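Local coordinates for protein STI-1 (Caenorhabditis elegans, PDB 4GCN) that binds the C-terminal MEEVD pentapeptide of Hsp90, inhibits the Hsp90 ATPase and forms a complex with Hsp70 and Hsp90, as a co-chaperone built from tetratricopeptide repeats, at residues A7-K12 and P39-F44; K22-A27 and F53-F58; V29-A34 and N46-V51; L81-M86 and H107-E112. One frame throughout, in Å; residues are numbered along the deposited sequence. Where two conformers were deposited one is given.

How the interactions relate
All four interactions belong to the N-terminal TPR domain, a row of antiparallel helices. Interactions 1, 2 and 3 share helix 42-54. Its start packs on helix 3-20 in interaction 1, its middle on helix 24-37 in interaction 3, and its end meets the start of helix 24-37 in interaction 2. Interaction 3 has its centre about 8 Å from that of interaction 1 and 9 Å from that of interaction 2. Along the chain interaction 1 crosses both others, and interaction 3 falls within the span of interaction 2. Interaction 4 follows in the predicted third repeat, about 20 Å from interaction 3 between centres. Asn46, Ile42, Leu81 and Ile82 connect the two regions, consistent with repeats stacked in one continuous array.

Interaction 1. Residues A7-K12 and P39-F44; sequences AAIAEK and PSNITF
Asn41 is the first residue of segment 39-44 to turn toward helix 3-20. It is the N-cap of helix 42-54. Its CG stands anti to the backbone N, and OD1 swings back to accept from Thr43 N at 3.0 Å, with an N-H...O angle of 144°. The donor sits above the carbonyl plane, 32° out of it, so the bond does not follow a lone pair. This cap fixes the side chain against the first turn. The amide ND2 of Asn41 only brushes Ile9 CG1, at 4.4 Å.

Thr43 comes next. Its CG2, anti to the backbone N, meets Lys12 CD at 3.7 Å. The two side chains cross at about a right angle. The lysine chain is bent at chi3, and its aliphatic part makes this touch.

Phe44 carries most of the contact. Its CG is anti to the carbonyl carbon (chi1 -51°), which swings the ring toward helix 3-20. Phe44 CZ reaches Ala8 CB at 3.6 Å, and CE1 meets Lys12 CB at 3.7 Å. Lys12 CD lies at the ring edge, in plane. Asn41 CB lies over one ring face, offset toward the rim. An alanine here would remove the ring that rests against Ala8 and Lys12 and would probably loosen the seating of helix 42-54 on helix 3-20.

The contact joins the predicted first and second TPR repeats. Phe44 also touches Ala34 and Ile35 of helix 24-37, where Leu37 packs on Ala8. Ile42 leads instead to Leu81 and Ile82 of helix 79-95.

Interaction 2. Residues K22-A27 and F53-F58; sequences KDFEKA and FEEKKF
Lys22 NZ is the best-held polar atom, with two bonds. One is a salt bridge to Glu54 OE2 at 2.8 Å, which uses the syn lone pair of that oxygen. The other goes to a water at 3.1 Å from Lys22 NZ, and this water donates to Glu54 OE1. The ammonium thus reaches both carboxylate oxygens, one directly and one through water. Lys22 bends at chi2 and chi4 to get there. It has positive phi and ends helix 3-20 as the C-prime residue of a Schellman motif.

Phe24 packs alongside the Glu54 end of this bridge. Its CZ meets Glu54 CG at 3.6 Å, and the ring and the Glu54 carboxylate planes are 59° apart. Glu54 OE2 lies at the ring edge, in plane. Phe24 CD2 touches Glu55 CG at 3.8 Å as the two side chains slide past each other in opposite directions. The carbonyl O of Lys22 sits over the centre of one ring face.

Glu55 splits its carboxylate. OE2 is hydrogen-bonded to His28, and OE1 forms a salt bridge with Lys57 NZ at 3.6 Å. Glu25 OE2 comes within 4.2 Å of Glu55 OE1, a repulsion that the lysine probably offsets.

This surface contact links two turns between helices of the predicted first and second TPR repeats. Tyr19 of helix 3-20 touches both Phe24 and Glu54, and Val51 of helix 42-54 also packs on Phe24.

Interaction 3. Residues V29-A34 and N46-V51; sequences VHYDKA and NNKAAV
Helices 29-34 and 46-51 run antiparallel, with axes 10.0 Å apart at their closest, at an angle of 159° and Tyr31 opposite Lys48. Tyr31 carries most of the contact. Its CG is anti to the carbonyl carbon, so the ring points across to helix 46-51. Asn47 CB lies over one face in a CH-pi contact, 3.8 Å from the Tyr31 ring centroid and 17° off the normal. The ring and the Asn47 amide are steeply turned, 67° apart. Val51 CG2 comes in at the ring edge, tip to tip, 3.5 Å from Tyr31 CE2. Tyr31 CB rests on Lys48 CG at 3.6 Å. The Tyr31 hydroxyl is hydrogen-bonded to Asn16 ND2, which also bonds Asn47 OD1, so Asn16 bridges both groups and probably helps to hold them.

Beside the ring, Lys48 bends at chi3 and chi4 to reach Asp32. Its NZ gives a 2.7 Å salt bridge to Asp32 OD1, on the syn lone pair. A water donates to Asp32 OD2 at 2.6 Å and accepts a weak bond from Lys48 NZ. His28 ND1 is a further partner of that NZ.

A leucine in place of Tyr31 would lose the ring face under Asn47 CB and the hydroxyl bonded to Asn16, and would probably disturb how the helices fit. This is the packing between successive units of a TPR array. In related co-chaperones such stacking forms the concave groove that takes chaperone C-terminal peptides.

Interaction 4. Residues L81-M86 and H107-E112; sequences LIAKAM and HRSLSE
Helices 81-86 and 107-112 form the antiparallel helix pair of the predicted third TPR repeat. Their axes come within 8.0 Å at an angle of 164°. Small residues at the crossing are consistent with this: Ala83 CA lies 4.7 Å from Ser109 CA.

Met86 spans the interface. Its CB presses on Ser109 CB at 3.4 Å, a tight carbon pair. CG, anti to the carbonyl carbon (chi1 -71°), carries the chain outward, and beyond it the chain is extended. SD lies against the backbone of helix 107-112, 3.6 Å from Arg108 C. CE then ends between two charged groups: it is 3.7 Å from Glu112 OE2, and Arg108 NH2 is a little farther off. The thioether crosses both of those side chains at about a right angle. Val69 and Arg73 of helix 58-74 also touch Met86.

Glu112 answers from the opposite helix. Its CG is anti to the backbone N and the chain is bent at chi2 (72°), so the carboxylate folds over helix 81-86. Glu112 CB meets Ala83 CB at 3.9 Å, and OE1 lies 3.7 Å from Ile82 CG2. Glu112 OE2 has a long, weak ion pair with Arg73.

Polar atoms next to the tight pair are tied together by Ser87, whose OG is hydrogen-bonded to both Ser109 OG and Ala83 O. Ser109 OG itself stands 2.9 Å from Ala83 O.

Interaction 1. Residues A7-K12 and P39-F44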
# COMPACT_ATOMS: atom_id res chain seq x y z
N ALA A 7 11.94 -2.18 16.82
CA ALA A 7 12.27 -3.48 16.24
C ALA A 7 11.55 -3.69 14.90
O ALA A 7 12.12 -4.16 13.96
CB ALA A 7 11.92 -4.63 17.20
N ALA A 8 10.29 -3.31 14.83
CA ALA A 8 9.53 -3.46 13.62
C ALA A 8 10.12 -2.64 12.49
O ALA A 8 10.20 -3.11 11.35
CB ALA A 8 8.07 -3.09 13.86
N ILE A 9 10.46 -1.40 12.79
CA ILE A 9 11.06 -0.55 11.80
C ILE A 9 12.37 -1.15 11.25
O ILE A 9 12.68 -0.99 10.11
CB ILE A 9 11.26 0.87 12.39
CG1 ILE A 9 9.91 1.56 12.53
CG2 ILE A 9 12.16 1.71 11.50
CD1 ILE A 9 9.95 2.94 13.13
N ALA A 10 13.19 -1.77 12.12
CA ALA A 10 14.45 -2.35 11.73
C ALA A 10 14.16 -3.49 10.73
O ALA A 10 14.83 -3.60 9.72
CB ALA A 10 15.24 -2.85 12.96
N GLU A 11 13.17 -4.32 11.00
CA GLU A 11 12.76 -5.31 10.02
C GLU A 11 12.28 -4.72 8.68
O GLU A 11 12.63 -5.24 7.62
CB GLU A 11 11.67 -6.22 10.60
CG GLU A 11 12.21 -7.31 11.55
CD GLU A 11 13.04 -8.38 10.81
OE1 GLU A 11 12.94 -8.58 9.59
OE2 GLU A 11 13.83 -9.02 11.47
N LYS A 12 11.56 -3.61 8.73
CA LYS A 12 11.13 -2.93 7.52
C LYS A 12 12.34 -2.51 6.68
O LYS A 12 12.33 -2.63 5.46
CB LYS A 12 10.29 -1.69 7.88
CG LYS A 12 9.82 -0.84 6.69
CD LYS A 12 9.63 0.60 7.09
CE LYS A 12 10.99 1.21 7.34
NZ LYS A 12 10.90 2.64 7.23
N PRO A 39 1.85 -4.48 14.27
CA PRO A 39 0.76 -4.49 13.29
C PRO A 39 -0.00 -3.17 13.14
O PRO A 39 -0.85 -3.06 12.27
CB PRO A 39 -0.17 -5.58 13.83
CG PRO A 39 0.06 -5.57 15.29
CD PRO A 39 1.51 -5.22 15.49
N SER A 40 0.33 -2.14 13.90
CA SER A 40 -0.35 -0.86 13.88
C SER A 40 0.30 0.14 12.94
O SER A 40 -0.16 1.28 12.84
CB SER A 40 -0.35 -0.27 15.29
OG SER A 40 0.92 0.29 15.66
N ASN A 41 1.37 -0.25 12.26
CA ASN A 41 2.12 0.68 11.38
C ASN A 41 1.76 0.50 9.90
O ASN A 41 2.12 -0.49 9.22
CB ASN A 41 3.61 0.54 11.63
CG ASN A 41 4.45 1.58 10.90
OD1 ASN A 41 4.01 2.18 9.95
ND2 ASN A 41 5.70 1.79 11.37
N ILE A 42 1.03 1.48 9.38
CA ILE A 42 0.58 1.48 7.98
C ILE A 42 1.70 1.24 6.96
O ILE A 42 1.48 0.57 5.96
CB ILE A 42 -0.15 2.81 7.62
CG1 ILE A 42 -0.93 2.68 6.29
CG2 ILE A 42 0.83 4.01 7.47
CD1 ILE A 42 -1.86 3.89 6.00
N THR A 43 2.88 1.77 7.21
CA THR A 43 3.99 1.69 6.26
C THR A 43 4.24 0.22 5.84
O THR A 43 4.54 -0.05 4.69
CB THR A 43 5.29 2.20 6.89
OG1 THR A 43 5.10 3.54 7.32
CG2 THR A 43 6.45 2.16 5.91
N PHE A 44 4.06 -0.71 6.76
CA PHE A 44 4.41 -2.13 6.45
C PHE A 44 3.44 -2.72 5.44
O PHE A 44 3.82 -3.57 4.60
CB PHE A 44 4.47 -3.00 7.70
CG PHE A 44 5.31 -2.46 8.82
CD1 PHE A 44 6.40 -1.59 8.59
CD2 PHE A 44 5.02 -2.81 10.13
CE1 PHE A 44 7.14 -1.09 9.65
CE2 PHE A 44 5.75 -2.33 11.17
CZ PHE A 44 6.79 -1.44 10.95

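Interaction 2. Residues K22-A27 and F53-F58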
# COMPACT_ATOMS: atom_id res chain seq x y z
N LYS A 22 15.28 -6.62 -5.79
CA LYS A 22 14.28 -7.44 -6.44
C LYS A 22 14.28 -8.84 -5.88
O LYS A 22 13.93 -9.80 -6.59
CB LYS A 22 14.51 -7.49 -7.95
CG LYS A 22 13.73 -6.53 -8.77
CD LYS A 22 14.14 -5.11 -8.65
CE LYS A 22 13.81 -4.35 -9.95
NZ LYS A 22 13.07 -3.09 -9.54
N ASP A 23 14.61 -8.97 -4.60
CA ASP A 23 14.45 -10.21 -3.93
C ASP A 23 13.12 -10.15 -3.21
O ASP A 23 13.05 -9.84 -2.02
CB ASP A 23 15.54 -10.43 -2.91
CG ASP A 23 15.50 -11.82 -2.33
OD1 ASP A 23 14.42 -12.46 -2.34
OD2 ASP A 23 16.54 -12.23 -1.82
N PHE A 24 12.07 -10.43 -3.95
CA PHE A 24 10.74 -10.23 -3.38
C PHE A 24 10.34 -11.17 -2.25
O PHE A 24 9.61 -10.76 -1.33
CB PHE A 24 9.65 -10.21 -4.46
CG PHE A 24 9.93 -9.25 -5.61
CD1 PHE A 24 10.21 -7.95 -5.37
CD2 PHE A 24 9.92 -9.68 -6.92
CE1 PHE A 24 10.46 -7.06 -6.42
CE2 PHE A 24 10.18 -8.82 -7.96
CZ PHE A 24 10.46 -7.50 -7.69
N GLU A 25 10.79 -12.42 -2.31
CA GLU A 25 10.52 -13.40 -1.25
C GLU A 25 11.05 -12.94 0.12
O GLU A 25 10.34 -12.95 1.13
CB GLU A 25 11.15 -14.76 -1.60
CG GLU A 25 10.43 -15.53 -2.69
CD GLU A 25 10.54 -14.91 -4.08
OE1 GLU A 25 11.59 -14.27 -4.39
OE2 GLU A 25 9.55 -15.05 -4.85
N LYS A 26 12.31 -12.53 0.14
CA LYS A 26 13.00 -12.05 1.34
C LYS A 26 12.34 -10.74 1.83
O LYS A 26 12.22 -10.52 3.06
CB LYS A 26 14.51 -11.86 1.00
CG LYS A 26 15.49 -11.21 1.98
CD LYS A 26 16.90 -10.94 1.33
CE LYS A 26 17.86 -9.97 2.07
NZ LYS A 26 18.57 -8.79 1.37
N ALA A 27 11.88 -9.91 0.89
CA ALA A 27 11.23 -8.63 1.25
C ALA A 27 10.00 -8.93 2.05
O ALA A 27 9.79 -8.33 3.09
CB ALA A 27 10.86 -7.82 0.03
N PHE A 53 2.60 -5.76 -6.07
CA PHE A 53 2.35 -5.13 -7.33
C PHE A 53 3.48 -5.43 -8.32
O PHE A 53 3.20 -5.78 -9.46
CB PHE A 53 2.22 -3.60 -7.13
CG PHE A 53 1.77 -2.85 -8.34
CD1 PHE A 53 0.44 -2.57 -8.51
CD2 PHE A 53 2.69 -2.44 -9.28
CE1 PHE A 53 0.02 -1.89 -9.62
CE2 PHE A 53 2.29 -1.76 -10.40
CZ PHE A 53 0.95 -1.49 -10.57
N GLU A 54 4.73 -5.35 -7.85
CA GLU A 54 5.89 -5.65 -8.75
C GLU A 54 5.93 -7.12 -9.12
O GLU A 54 6.40 -7.41 -10.22
CB GLU A 54 7.27 -5.18 -8.24
CG GLU A 54 8.33 -5.14 -9.35
CD GLU A 54 9.57 -4.30 -9.06
OE1 GLU A 54 9.53 -3.48 -8.13
OE2 GLU A 54 10.62 -4.44 -9.79
N GLU A 55 5.41 -8.00 -8.27
CA GLU A 55 5.28 -9.43 -8.54
C GLU A 55 4.13 -9.79 -9.46
O GLU A 55 3.94 -10.98 -9.81
CB GLU A 55 5.02 -10.17 -7.20
CG GLU A 55 6.23 -10.31 -6.30
CD GLU A 55 5.90 -11.10 -5.04
OE1 GLU A 55 6.37 -12.24 -4.91
OE2 GLU A 55 5.13 -10.62 -4.21
N LYS A 56 3.32 -8.80 -9.79
CA LYS A 56 2.08 -8.96 -10.56
C LYS A 56 1.02 -9.78 -9.80
O LYS A 56 0.14 -10.39 -10.40
CB LYS A 56 2.37 -9.56 -11.94
CG LYS A 56 3.27 -8.74 -12.82
CD LYS A 56 3.40 -9.43 -14.16
CE LYS A 56 3.88 -8.53 -15.26
NZ LYS A 56 5.17 -7.96 -14.85
N LYS A 57 1.13 -9.79 -8.47
CA LYS A 57 0.09 -10.36 -7.60
C LYS A 57 -0.88 -9.23 -7.30
O LYS A 57 -0.87 -8.69 -6.21
CB LYS A 57 0.76 -10.93 -6.32
CG LYS A 57 1.64 -12.14 -6.65
CD LYS A 57 2.26 -12.82 -5.45
CE LYS A 57 3.23 -13.86 -5.97
NZ LYS A 57 3.74 -14.67 -4.86
N PHE A 58 -1.70 -8.87 -8.27
CA PHE A 58 -2.46 -7.63 -8.12
C PHE A 58 -3.61 -7.79 -7.10
O PHE A 58 -3.90 -6.89 -6.34
CB PHE A 58 -2.95 -7.14 -9.45
CG PHE A 58 -1.83 -6.84 -10.42
CD1 PHE A 58 -1.01 -5.79 -10.16
CD2 PHE A 58 -1.62 -7.60 -11.54
CE1 PHE A 58 0.03 -5.49 -11.01
CE2 PHE A 58 -0.55 -7.31 -12.41
CZ PHE A 58 0.26 -6.25 -12.11
O HOH W 1 12.09 -3.09 -6.59

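Interaction 3. Residues V29-A34 and N46-V51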
# COMPACT_ATOMS: atom_id res chain seq x y z
N VAL A 29 9.32 -11.70 3.78
CA VAL A 29 9.77 -12.32 5.08
C VAL A 29 9.94 -11.24 6.16
O VAL A 29 9.38 -11.32 7.27
CB VAL A 29 11.08 -13.12 4.91
CG1 VAL A 29 11.79 -13.35 6.26
CG2 VAL A 29 10.80 -14.48 4.24
N HIS A 30 10.70 -10.23 5.80
CA HIS A 30 10.99 -9.14 6.68
C HIS A 30 9.81 -8.24 6.97
O HIS A 30 9.58 -7.82 8.15
CB HIS A 30 12.15 -8.36 6.10
CG HIS A 30 13.51 -9.09 6.24
ND1 HIS A 30 14.04 -9.46 7.46
CD2 HIS A 30 14.43 -9.48 5.29
CE1 HIS A 30 15.24 -10.08 7.27
NE2 HIS A 30 15.48 -10.11 5.95
N TYR A 31 9.02 -7.91 5.94
CA TYR A 31 7.84 -7.04 6.17
C TYR A 31 6.86 -7.78 7.04
O TYR A 31 6.21 -7.20 7.87
CB TYR A 31 7.21 -6.58 4.85
CG TYR A 31 8.02 -5.61 3.98
CD1 TYR A 31 8.77 -4.60 4.52
CD2 TYR A 31 8.01 -5.74 2.58
CE1 TYR A 31 9.50 -3.69 3.70
CE2 TYR A 31 8.73 -4.91 1.78
CZ TYR A 31 9.48 -3.87 2.33
OH TYR A 31 10.16 -3.02 1.53
N ASP A 32 6.79 -9.09 6.87
CA ASP A 32 5.89 -9.92 7.70
C ASP A 32 6.34 -9.91 9.15
O ASP A 32 5.52 -9.84 10.06
CB ASP A 32 5.86 -11.39 7.20
CG ASP A 32 5.01 -11.57 5.90
OD1 ASP A 32 4.26 -10.63 5.53
OD2 ASP A 32 5.12 -12.62 5.27
N LYS A 33 7.65 -9.98 9.32
CA LYS A 33 8.27 -9.85 10.64
C LYS A 33 7.95 -8.46 11.24
O LYS A 33 7.65 -8.34 12.42
CB LYS A 33 9.77 -10.15 10.62
CG LYS A 33 10.06 -11.66 10.59
CD LYS A 33 11.54 -11.93 10.79
CE LYS A 33 11.95 -13.28 10.25
NZ LYS A 33 13.37 -13.43 10.62
N ALA A 34 8.00 -7.43 10.40
CA ALA A 34 7.62 -6.07 10.87
C ALA A 34 6.19 -6.02 11.42
O ALA A 34 5.95 -5.49 12.51
CB ALA A 34 7.82 -5.04 9.76
N ASN A 46 1.61 -0.93 3.24
CA ASN A 46 1.86 -0.31 1.98
C ASN A 46 3.10 -0.92 1.34
O ASN A 46 3.10 -1.11 0.13
CB ASN A 46 2.05 1.22 2.05
CG ASN A 46 0.73 2.01 2.24
OD1 ASN A 46 -0.33 1.54 1.87
ND2 ASN A 46 0.83 3.24 2.82
N ASN A 47 4.17 -1.21 2.13
CA ASN A 47 5.39 -1.76 1.50
C ASN A 47 5.11 -3.17 0.99
O ASN A 47 5.52 -3.51 -0.08
CB ASN A 47 6.55 -1.77 2.49
CG ASN A 47 7.15 -0.39 2.75
OD1 ASN A 47 8.19 -0.31 3.35
ND2 ASN A 47 6.51 0.65 2.30
N LYS A 48 4.32 -3.97 1.69
CA LYS A 48 3.96 -5.28 1.19
C LYS A 48 3.12 -5.22 -0.10
O LYS A 48 3.35 -5.98 -1.03
CB LYS A 48 3.14 -6.06 2.19
CG LYS A 48 3.99 -6.81 3.17
CD LYS A 48 3.25 -7.93 3.83
CE LYS A 48 2.82 -9.10 2.97
NZ LYS A 48 3.69 -10.32 2.91
N ALA A 49 2.22 -4.25 -0.17
CA ALA A 49 1.43 -3.98 -1.38
C ALA A 49 2.29 -3.66 -2.58
O ALA A 49 2.06 -4.15 -3.67
CB ALA A 49 0.38 -2.88 -1.09
N ALA A 50 3.32 -2.85 -2.36
CA ALA A 50 4.25 -2.48 -3.39
C ALA A 50 5.01 -3.69 -3.92
O ALA A 50 5.22 -3.82 -5.13
CB ALA A 50 5.20 -1.44 -2.85
N VAL A 51 5.43 -4.57 -3.04
CA VAL A 51 6.08 -5.81 -3.46
C VAL A 51 5.12 -6.63 -4.31
O VAL A 51 5.49 -7.07 -5.39
CB VAL A 51 6.58 -6.66 -2.30
CG1 VAL A 51 7.27 -7.91 -2.83
CG2 VAL A 51 7.52 -5.82 -1.43
O HOH W 2 3.90 -13.11 3.06

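Interaction 4. Residues L81-M86 and H107-E112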
# COMPACT_ATOMS: atom_id res chain seq x y z
N LEU A 81 -0.96 8.91 3.51
CA LEU A 81 -0.48 7.52 3.33
C LEU A 81 -1.66 6.59 3.13
O LEU A 81 -1.57 5.56 2.47
CB LEU A 81 0.33 7.11 4.59
CG LEU A 81 1.46 8.05 4.96
CD1 LEU A 81 2.09 7.49 6.23
CD2 LEU A 81 2.44 8.17 3.77
N ILE A 82 -2.81 6.93 3.71
CA ILE A 82 -4.05 6.24 3.38
C ILE A 82 -4.47 6.53 1.90
O ILE A 82 -4.82 5.60 1.17
CB ILE A 82 -5.20 6.61 4.36
CG1 ILE A 82 -4.83 6.22 5.79
CG2 ILE A 82 -6.50 6.01 3.86
CD1 ILE A 82 -5.85 6.74 6.88
N ALA A 83 -4.35 7.78 1.43
CA ALA A 83 -4.58 8.10 0.02
C ALA A 83 -3.69 7.30 -0.92
O ALA A 83 -4.16 6.82 -1.97
CB ALA A 83 -4.37 9.59 -0.24
N LYS A 84 -2.40 7.19 -0.58
CA LYS A 84 -1.45 6.38 -1.37
C LYS A 84 -1.90 4.93 -1.47
O LYS A 84 -1.82 4.39 -2.57
CB LYS A 84 -0.08 6.41 -0.79
CG LYS A 84 0.95 5.61 -1.61
CD LYS A 84 2.39 5.94 -1.18
CE LYS A 84 2.71 5.41 0.24
NZ LYS A 84 4.05 5.88 0.73
N ALA A 85 -2.42 4.33 -0.39
CA ALA A 85 -2.89 2.97 -0.43
C ALA A 85 -4.02 2.87 -1.42
O ALA A 85 -4.11 1.89 -2.17
CB ALA A 85 -3.36 2.45 0.95
N MET A 86 -4.91 3.86 -1.37
CA MET A 86 -6.09 3.90 -2.24
C MET A 86 -5.72 3.98 -3.73
O MET A 86 -6.24 3.21 -4.54
CB MET A 86 -7.01 5.03 -1.81
CG MET A 86 -7.69 4.72 -0.49
SD MET A 86 -8.50 6.23 0.08
CE MET A 86 -9.41 5.59 1.52
N HIS A 107 -11.34 7.46 -6.98
CA HIS A 107 -12.20 8.44 -6.37
C HIS A 107 -12.09 8.51 -4.86
O HIS A 107 -12.02 9.64 -4.33
CB HIS A 107 -13.63 8.24 -6.79
CG HIS A 107 -13.94 8.89 -8.10
ND1 HIS A 107 -13.81 10.23 -8.30
CD2 HIS A 107 -14.41 8.36 -9.29
CE1 HIS A 107 -14.23 10.54 -9.57
NE2 HIS A 107 -14.56 9.40 -10.18
N ARG A 108 -12.07 7.36 -4.15
CA ARG A 108 -11.64 7.31 -2.74
C ARG A 108 -10.33 8.00 -2.44
O ARG A 108 -10.26 8.89 -1.57
CB ARG A 108 -11.69 5.90 -2.23
CG ARG A 108 -13.14 5.45 -2.04
CD ARG A 108 -13.30 3.99 -1.74
NE ARG A 108 -12.93 3.76 -0.33
CZ ARG A 108 -12.42 2.62 0.14
NH1 ARG A 108 -12.28 1.58 -0.65
NH2 ARG A 108 -12.09 2.49 1.44
N SER A 109 -9.33 7.71 -3.27
CA SER A 109 -8.08 8.23 -3.04
C SER A 109 -8.07 9.75 -3.17
O SER A 109 -7.47 10.43 -2.37
CB SER A 109 -7.07 7.64 -4.02
OG SER A 109 -5.82 8.25 -3.81
N LEU A 110 -8.73 10.28 -4.21
CA LEU A 110 -8.73 11.69 -4.44
C LEU A 110 -9.47 12.42 -3.33
O LEU A 110 -9.15 13.56 -2.97
CB LEU A 110 -9.45 12.02 -5.76
CG LEU A 110 -8.64 11.66 -6.99
CD1 LEU A 110 -9.46 11.91 -8.25
CD2 LEU A 110 -7.37 12.55 -6.96
N SER A 111 -10.49 11.79 -2.81
CA SER A 111 -11.26 12.41 -1.73
C SER A 111 -10.41 12.40 -0.45
O SER A 111 -10.55 13.26 0.42
CB SER A 111 -12.61 11.63 -1.50
OG SER A 111 -13.57 11.79 -2.54
N GLU A 112 -9.58 11.41 -0.28
CA GLU A 112 -8.67 11.37 0.87
C GLU A 112 -7.57 12.49 0.78
O GLU A 112 -7.27 13.20 1.75
CB GLU A 112 -8.04 9.99 0.95
CG GLU A 112 -7.51 9.56 2.33
CD GLU A 112 -8.58 9.22 3.35
OE1 GLU A 112 -8.24 9.15 4.57
OE2 GLU A 112 -9.71 8.99 2.96